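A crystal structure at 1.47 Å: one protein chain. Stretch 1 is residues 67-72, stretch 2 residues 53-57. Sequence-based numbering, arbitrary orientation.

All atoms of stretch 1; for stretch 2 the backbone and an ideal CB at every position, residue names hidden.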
ATOM      1  N   GLU A  67      -0.175   9.029  10.714  1.00 16.88           N
ATOM      2  CA  GLU A  67      -1.032   8.641  11.845  1.00 18.32           C
ATOM      3  C   GLU A  67      -1.751   7.320  11.669  1.00 18.09           C
ATOM      4  O   GLU A  67      -2.153   6.677  12.640  1.00 21.42           O
ATOM      5  CB  GLU A  67      -1.983   9.764  12.278  1.00 19.50           C
ATOM      6  CG  GLU A  67      -1.203  10.793  13.086  1.00 22.43           C
ATOM      7  CD  GLU A  67      -2.032  11.916  13.655  1.00 25.56           C
ATOM      8  OE1 GLU A  67      -3.267  11.762  13.825  1.00 27.98           O
ATOM      9  OE2 GLU A  67      -1.406  12.974  13.938  1.00 29.92           O
ATOM     10  N   PHE A  68      -1.877   6.888  10.430  1.00 15.55           N
ATOM     11  CA  PHE A  68      -2.459   5.603  10.098  1.00 15.15           C
ATOM     12  C   PHE A  68      -1.434   4.516  10.315  1.00 14.61           C
ATOM     13  O   PHE A  68      -0.363   4.550   9.714  1.00 14.96           O
ATOM     14  CB  PHE A  68      -2.969   5.579   8.638  1.00 15.75           C
ATOM     15  CG  PHE A  68      -4.328   6.204   8.489  1.00 14.48           C
ATOM     16  CD1 PHE A  68      -4.483   7.574   8.634  1.00 16.51           C
ATOM     17  CD2 PHE A  68      -5.458   5.410   8.284  1.00 18.47           C
ATOM     18  CE1 PHE A  68      -5.750   8.159   8.590  1.00 16.53           C
ATOM     19  CE2 PHE A  68      -6.738   5.993   8.224  1.00 18.12           C
ATOM     20  CZ  PHE A  68      -6.869   7.379   8.346  1.00 14.94           C
ATOM     21  N   GLU A  69      -1.755   3.563  11.194  1.00 14.89           N
ATOM     22  CA  GLU A  69      -0.792   2.515  11.548  1.00 15.29           C
ATOM     23  C   GLU A  69      -0.297   1.747  10.342  1.00 14.12           C
ATOM     24  O   GLU A  69       0.899   1.512  10.186  1.00 14.52           O
ATOM     25  CB  GLU A  69      -1.383   1.533  12.583  1.00 15.65           C
ATOM     26  CG  GLU A  69      -1.850   2.234  13.890  1.00 20.63           C
ATOM     27  CD  GLU A  69      -0.715   2.795  14.720  1.00 24.45           C
ATOM     28  OE1 GLU A  69       0.427   2.318  14.596  1.00 26.53           O
ATOM     29  OE2 GLU A  69      -0.963   3.733  15.514  1.00 30.41           O
ATOM     30  N   TYR A  70      -1.209   1.350   9.465  1.00 13.81           N
ATOM     31  CA  TYR A  70      -0.768   0.514   8.349  1.00 13.13           C
ATOM     32  C   TYR A  70       0.188   1.283   7.438  1.00 13.18           C
ATOM     33  O   TYR A  70       1.016   0.671   6.777  1.00 13.44           O
ATOM     34  CB  TYR A  70      -1.950  -0.036   7.523  1.00 14.15           C
ATOM     35  CG  TYR A  70      -2.523   0.937   6.505  1.00 13.49           C
ATOM     36  CD1 TYR A  70      -1.964   1.058   5.213  1.00 14.77           C
ATOM     37  CD2 TYR A  70      -3.652   1.700   6.802  1.00 15.19           C
ATOM     38  CE1 TYR A  70      -2.478   1.941   4.273  1.00 13.58           C
ATOM     39  CE2 TYR A  70      -4.197   2.572   5.856  1.00 15.61           C
ATOM     40  CZ  TYR A  70      -3.596   2.704   4.607  1.00 15.23           C
ATOM     41  OH  TYR A  70      -4.127   3.553   3.673  1.00 15.00           O
HETATM   42  N   MSE A  71       0.057   2.612   7.368  1.00 13.01           N
HETATM   43  CA  MSE A  71       1.018   3.423   6.561  1.00 11.32           C
HETATM   44  C   MSE A  71       2.392   3.408   7.184  1.00 11.81           C
HETATM   45  O   MSE A  71       3.405   3.284   6.475  1.00 13.06           O
HETATM   46  CB  MSE A  71       0.520   4.869   6.420  1.00 11.37           C
HETATM   47  CG  MSE A  71      -0.728   5.044   5.579  1.00 11.24           C
HETATM   48 SE   MSE A  71      -1.041   6.910   5.229  0.80 15.57          SE
HETATM   49  CE  MSE A  71      -2.758   6.701   4.397  1.00 15.64           C
ATOM     50  N   ARG A  72       2.425   3.462   8.528  1.00 13.40           N
ATOM     51  CA  ARG A  72       3.699   3.317   9.227  1.00 13.36           C
ATOM     52  C   ARG A  72       4.325   1.948   8.927  1.00 13.45           C
ATOM     53  O   ARG A  72       5.570   1.844   8.795  1.00 13.66           O
ATOM     54  CB  ARG A  72       3.490   3.455  10.734  1.00 14.48           C
ATOM     55  CG  ARG A  72       2.966   4.826  11.114  1.00 18.03           C
ATOM     56  CD  ARG A  72       2.643   4.878  12.605  1.00 22.04           C
ATOM     57  NE  ARG A  72       3.831   4.838  13.441  1.00 26.35           N
ATOM     58  CZ  ARG A  72       4.474   5.925  13.871  1.00 30.54           C
ATOM     59  NH1 ARG A  72       4.071   7.153  13.536  1.00 32.08           N
ATOM     60  NH2 ARG A  72       5.539   5.782  14.633  1.00 30.29           N
ATOM     61  N   UNK A  53     -15.248   7.007   5.770  1.00 18.07           N
ATOM     62  CA  UNK A  53     -14.169   6.206   6.373  1.00 17.97           C
ATOM     63  C   UNK A  53     -12.920   7.084   6.428  1.00 16.81           C
ATOM     64  O   UNK A  53     -12.437   7.559   5.390  1.00 15.46           O
ATOM     65  CB  UNK A  53     -13.908   4.923   5.582  1.00 17.97           C
ATOM     66  N   UNK A  54     -12.362   7.290   7.628  1.00 16.20           N
ATOM     67  CA  UNK A  54     -11.054   7.969   7.706  1.00 17.11           C
ATOM     68  C   UNK A  54     -10.057   7.298   6.755  1.00 16.72           C
ATOM     69  O   UNK A  54      -9.941   6.067   6.750  1.00 17.64           O
ATOM     70  CB  UNK A  54     -10.516   7.948   9.138  1.00 17.11           C
ATOM     71  N   UNK A  55      -9.371   8.088   5.924  1.00 16.04           N
ATOM     72  CA  UNK A  55      -8.550   7.485   4.881  1.00 16.01           C
ATOM     73  C   UNK A  55      -7.111   7.971   4.846  1.00 15.12           C
ATOM     74  O   UNK A  55      -6.241   7.235   4.443  1.00 16.75           O
ATOM     75  CB  UNK A  55      -9.194   7.747   3.518  1.00 16.01           C
ATOM     76  N   UNK A  56      -6.874   9.218   5.196  1.00 15.29           N
ATOM     77  CA  UNK A  56      -5.499   9.653   5.416  1.00 14.35           C
ATOM     78  C   UNK A  56      -5.443  10.760   6.472  1.00 14.20           C
ATOM     79  O   UNK A  56      -6.476  11.346   6.827  1.00 14.76           O
ATOM     80  CB  UNK A  56      -4.878  10.138   4.105  1.00 14.35           C
ATOM     81  N   UNK A  57      -4.248  11.014   6.998  1.00 14.80           N
ATOM     82  CA  UNK A  57      -4.025  12.126   7.898  1.00 14.53           C
ATOM     83  C   UNK A  57      -2.693  12.739   7.562  1.00 13.83           C
ATOM     84  O   UNK A  57      -1.727  12.000   7.349  1.00 14.24           O
ATOM     85  CB  UNK A  57      -4.079  11.687   9.363  1.00 14.53           C
TER

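Stretch 2 runs as a strand past the loop that leads into the helix of stretch 1, and the side chain it meets most is that of Phe68, at the N-cap position. Phe68 lies against the strand backbone, so much of this contact is indifferent to the side chains that stretch 2 carries.

Position 53 has no atom of stretch 1 within 5.5 Å of its ideal CB. With phi/psi of -104/122 it is ordinary extended backbone, and stretch 1 sets no preference; a beta-branched residue would suit the conformation as well as many others. The deposited residue is Val53, which makes no contact with stretch 1, although its carbonyl oxygen is used within the strand.

At position 54 the CA-to-CB bond points sideways, yet the ideal CB is 3.8 Å from Phe68 CZ. A small or medium apolar group would extend the surface beside the ring tip, and nothing polar in stretch 1 is close enough to reward a charge. Phi/psi of -51/130 also admits proline. Pro54 is found, its CB 3.9 Å from Phe68 CZ, an apolar contact made at the end of the aromatic ring. Its backbone contributes too: Pro54 O sits at the ring edge, 3.5 Å from Phe68 CE2, where the ring's C-H groups present a slightly positive rim to the carbonyl.

Position 55 turns its CB away, 5.4 Å from Phe68 CZ, so stretch 1 hardly constrains the side chain, and small or polar residues are as acceptable as larger ones. The residue is Ser55, whose OG donates a hydrogen bond of 2.9 Å to Val53 O, keeping the hydroxyl occupied within its own strand. Its carbonyl faces stretch 1 instead: Ser55 O lies over one face of the Phe68 ring, is 3.5 Å from the selenomethionine Met71 CE, and accepts a hydrogen bond from water 1 (Ser55 O to water O, 2.6 Å). The same water donates to Tyr70 OH at 2.7 Å from its O, bridging two groups that are too far apart to bond directly.

At position 56 the CB points away overall, but its ideal position is 4.0 Å from Met71 CE. A short side chain, such as alanine, serine or threonine, would be compatible with that methyl. Ser56 is deposited, with chi1 near t; its OG lies 3.6 Å from Met71 CE and finds its hydrogen bond elsewhere in the structure.

Position 57 points toward stretch 1, its ideal CB 4.0 Å from Phe68 CE1 and 4.1 Å from Glu67 CB. The nearby carboxylate would favour a basic or polar side chain, while the ring and aliphatic carbons would tolerate an aromatic one. His57 combines these features. Its imidazole has Glu67 CD over one face, and Glu67 OE2 approaches His57 CE1 to 3.2 Å. Behind it, water 2 joins the backbones, its O 2.8 Å from His57 O and 2.9 Å from Glu67 N.

Stretch 2 (53-57) VPSSH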
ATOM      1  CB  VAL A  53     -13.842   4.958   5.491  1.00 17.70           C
ATOM      2  CG1 VAL A  53     -12.739   4.081   6.121  1.00 18.42           C
ATOM      3  CG2 VAL A  53     -15.106   4.117   5.282  1.00 20.08           C
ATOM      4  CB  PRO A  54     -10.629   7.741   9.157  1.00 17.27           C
ATOM      5  CG  PRO A  54     -11.944   7.505   9.909  1.00 18.34           C
ATOM      6  CD  PRO A  54     -12.859   6.814   8.934  1.00 17.32           C
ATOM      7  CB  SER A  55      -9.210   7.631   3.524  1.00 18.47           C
ATOM      8  OG  SER A  55     -10.358   6.799   3.522  1.00 19.34           O
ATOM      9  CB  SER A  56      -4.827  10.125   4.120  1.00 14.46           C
ATOM     10  OG  SER A  56      -3.449  10.274   4.388  1.00 14.14           O
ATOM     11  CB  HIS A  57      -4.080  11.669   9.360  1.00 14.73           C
ATOM     12  CG  HIS A  57      -3.894  12.793  10.309  1.00 14.95           C
ATOM     13  ND1 HIS A  57      -2.643  13.279  10.631  1.00 16.66           N
ATOM     14  CD2 HIS A  57      -4.788  13.585  10.946  1.00 17.35           C
ATOM     15  CE1 HIS A  57      -2.780  14.327  11.421  1.00 18.99           C
ATOM     16  NE2 HIS A  57      -4.065  14.513  11.645  1.00 17.00           N
TER
HETATM   17  O   HOH W   1      -6.520   4.725   3.913  1.00 24.83           O
HETATM   18  O   HOH W   2      -1.338   9.274   8.038  1.00 14.71           O
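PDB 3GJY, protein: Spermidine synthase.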